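Long-range contact in transcriptional regulator (Cytophaga hutchinsonii, PDB 3F0C), which probably binds DNA through an N-terminal helix-turn-helix domain and regulates transcription, as other TetR-family proteins do: residues 67-71 with 127-131. Residues are numbered along the deposited sequence; the frame is centred on the assembly and turned at random.
Sequences QNVFF and FKQKE
F127 reaches across from helix 118-145 to meet Q67, F70 and F71 of helix 55-78. The three phenylalanines form an aromatic cluster within the all-helical fold of a TetR-family regulator. The two short helical segments run almost parallel, with axes 12.1 Å apart. That spacing is bridged by side chains alone, with no hydrogen bond across it. With CG of F127 anti to the main-chain N (chi1 -164°), its ring is set against Q67, F70 and F71. Its far end, CZ, lies 3.5 Å from CD2 of F70. The F70 and F127 rings meet obliquely, their planes at 40°. F71 meets the neighbouring ring atom, its CZ 3.8 Å from CE1 of F127, again with oblique planes. Q67 lies against the F127 ring around CD1, and its CB and CG also come near CD1 and CE1. Its amide is nearly parallel to the ring plane, 8° apart, and OE1 of Q67 is 3.5 Å from CD1 of F127. Replacing F127 by alanine is likely to leave F70 and F71 without their shared aromatic partner and Q67 without the ring it lies against. H98 of helix 84-106 also meets the rings of F70 and F127, so a third helix joins the cluster. Nearby, OE2 of E131 hydrogen-bonds with OH of Y91 and forms a salt bridge with R95, both on helix 84-106. On the more exposed side, K130 crosses F71 at about a right angle. Its chain bends at chi3 and chi4, and the contact is made by carbon: CE of K130 sits 3.3 Å from CZ of F71.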
loop_
_atom_site.group_PDB
_atom_site.type_symbol
_atom_site.label_atom_id
_atom_site.label_comp_id
_atom_site.label_asym_id
_atom_site.label_seq_id
_atom_site.Cartn_x
_atom_site.Cartn_y
_atom_site.Cartn_z
ATOM N N GLN A 67 15.515 13.983 2.977
ATOM C CA GLN A 67 15.934 12.632 3.287
ATOM C C GLN A 67 17.143 12.578 4.233
ATOM O O GLN A 67 17.195 11.726 5.142
ATOM C CB GLN A 67 16.233 11.905 2.002
ATOM C CG GLN A 67 14.987 11.759 1.195
ATOM C CD GLN A 67 15.159 10.877 0.026
ATOM O OE1 GLN A 67 14.333 10.014 -0.197
ATOM N NE2 GLN A 67 16.247 11.073 -0.743
ATOM N N ASN A 68 18.102 13.483 4.029
ATOM C CA ASN A 68 19.252 13.578 4.923
ATOM C C ASN A 68 18.826 13.998 6.354
ATOM O O ASN A 68 19.297 13.460 7.361
ATOM C CB ASN A 68 20.306 14.538 4.358
ATOM C CG ASN A 68 20.806 14.129 2.946
ATOM O OD1 ASN A 68 21.143 12.954 2.679
ATOM N ND2 ASN A 68 20.858 15.119 2.040
ATOM N N VAL A 69 17.905 14.930 6.462
ATOM C CA VAL A 69 17.447 15.321 7.787
ATOM C C VAL A 69 16.910 14.091 8.569
ATOM O O VAL A 69 16.960 14.057 9.799
ATOM C CB VAL A 69 16.364 16.474 7.713
ATOM C CG1 VAL A 69 15.781 16.761 9.083
ATOM C CG2 VAL A 69 16.943 17.749 7.060
ATOM N N PHE A 70 16.402 13.086 7.858
ATOM C CA PHE A 70 15.805 11.953 8.526
ATOM C C PHE A 70 16.922 11.180 9.162
ATOM O O PHE A 70 16.813 10.720 10.301
ATOM C CB PHE A 70 15.041 11.081 7.541
ATOM C CG PHE A 70 14.546 9.800 8.122
ATOM C CD1 PHE A 70 13.537 9.798 9.073
ATOM C CD2 PHE A 70 15.089 8.592 7.725
ATOM C CE1 PHE A 70 13.074 8.616 9.609
ATOM C CE2 PHE A 70 14.624 7.412 8.240
ATOM C CZ PHE A 70 13.633 7.408 9.177
ATOM N N PHE A 71 18.013 11.074 8.423
ATOM C CA PHE A 71 19.145 10.266 8.833
ATOM C C PHE A 71 19.925 10.875 9.982
ATOM O O PHE A 71 20.294 10.207 10.961
ATOM C CB PHE A 71 20.064 10.099 7.654
ATOM C CG PHE A 71 19.504 9.232 6.589
ATOM C CD1 PHE A 71 18.964 7.987 6.896
ATOM C CD2 PHE A 71 19.514 9.630 5.276
ATOM C CE1 PHE A 71 18.451 7.147 5.883
ATOM C CE2 PHE A 71 19.000 8.791 4.272
ATOM C CZ PHE A 71 18.474 7.555 4.579
ATOM N N PHE A 127 16.475 4.893 -0.334
ATOM C CA PHE A 127 15.930 5.193 0.981
ATOM C C PHE A 127 15.298 3.947 1.611
ATOM O O PHE A 127 15.747 3.489 2.651
ATOM C CB PHE A 127 14.915 6.282 0.824
ATOM C CG PHE A 127 14.560 6.934 2.072
ATOM C CD1 PHE A 127 15.255 8.053 2.490
ATOM C CD2 PHE A 127 13.502 6.469 2.832
ATOM C CE1 PHE A 127 14.919 8.679 3.667
ATOM C CE2 PHE A 127 13.159 7.093 4.008
ATOM C CZ PHE A 127 13.854 8.196 4.430
ATOM N N LYS A 128 14.319 3.346 0.947
ATOM C CA LYS A 128 13.711 2.148 1.464
ATOM C C LYS A 128 14.759 1.098 1.817
ATOM O O LYS A 128 14.583 0.350 2.777
ATOM C CB LYS A 128 12.680 1.604 0.476
ATOM C CG LYS A 128 11.590 0.705 1.102
ATOM C CD LYS A 128 11.814 -0.758 0.779
ATOM C CE LYS A 128 11.339 -1.116 -0.616
ATOM N NZ LYS A 128 9.976 -1.758 -0.619
ATOM N N GLN A 129 15.859 1.040 1.079
ATOM C CA GLN A 129 16.905 0.099 1.463
ATOM C C GLN A 129 17.756 0.599 2.596
ATOM O O GLN A 129 17.994 -0.154 3.521
ATOM C CB GLN A 129 17.750 -0.420 0.297
ATOM C CG GLN A 129 17.332 -1.873 -0.096
ATOM C CD GLN A 129 18.312 -2.581 -1.079
ATOM O OE1 GLN A 129 19.185 -1.939 -1.706
ATOM N NE2 GLN A 129 18.155 -3.917 -1.227
ATOM N N LYS A 130 18.169 1.853 2.592
ATOM C CA LYS A 130 18.849 2.375 3.770
ATOM C C LYS A 130 18.017 2.132 5.007
ATOM O O LYS A 130 18.540 1.784 6.061
ATOM C CB LYS A 130 19.166 3.853 3.635
ATOM C CG LYS A 130 20.626 4.091 3.286
ATOM C CD LYS A 130 21.101 5.482 3.614
ATOM C CE LYS A 130 20.806 6.442 2.468
ATOM N NZ LYS A 130 21.690 6.256 1.281
ATOM N N GLU A 131 16.704 2.258 4.841
ATOM C CA GLU A 131 15.761 2.188 5.938
ATOM C C GLU A 131 15.686 0.803 6.494
ATOM O O GLU A 131 15.702 0.621 7.701
ATOM C CB GLU A 131 14.390 2.599 5.430
ATOM C CG GLU A 131 13.322 2.864 6.507
ATOM C CD GLU A 131 12.020 3.410 5.927
ATOM O OE1 GLU A 131 12.001 3.788 4.719
ATOM O OE2 GLU A 131 11.004 3.441 6.663
#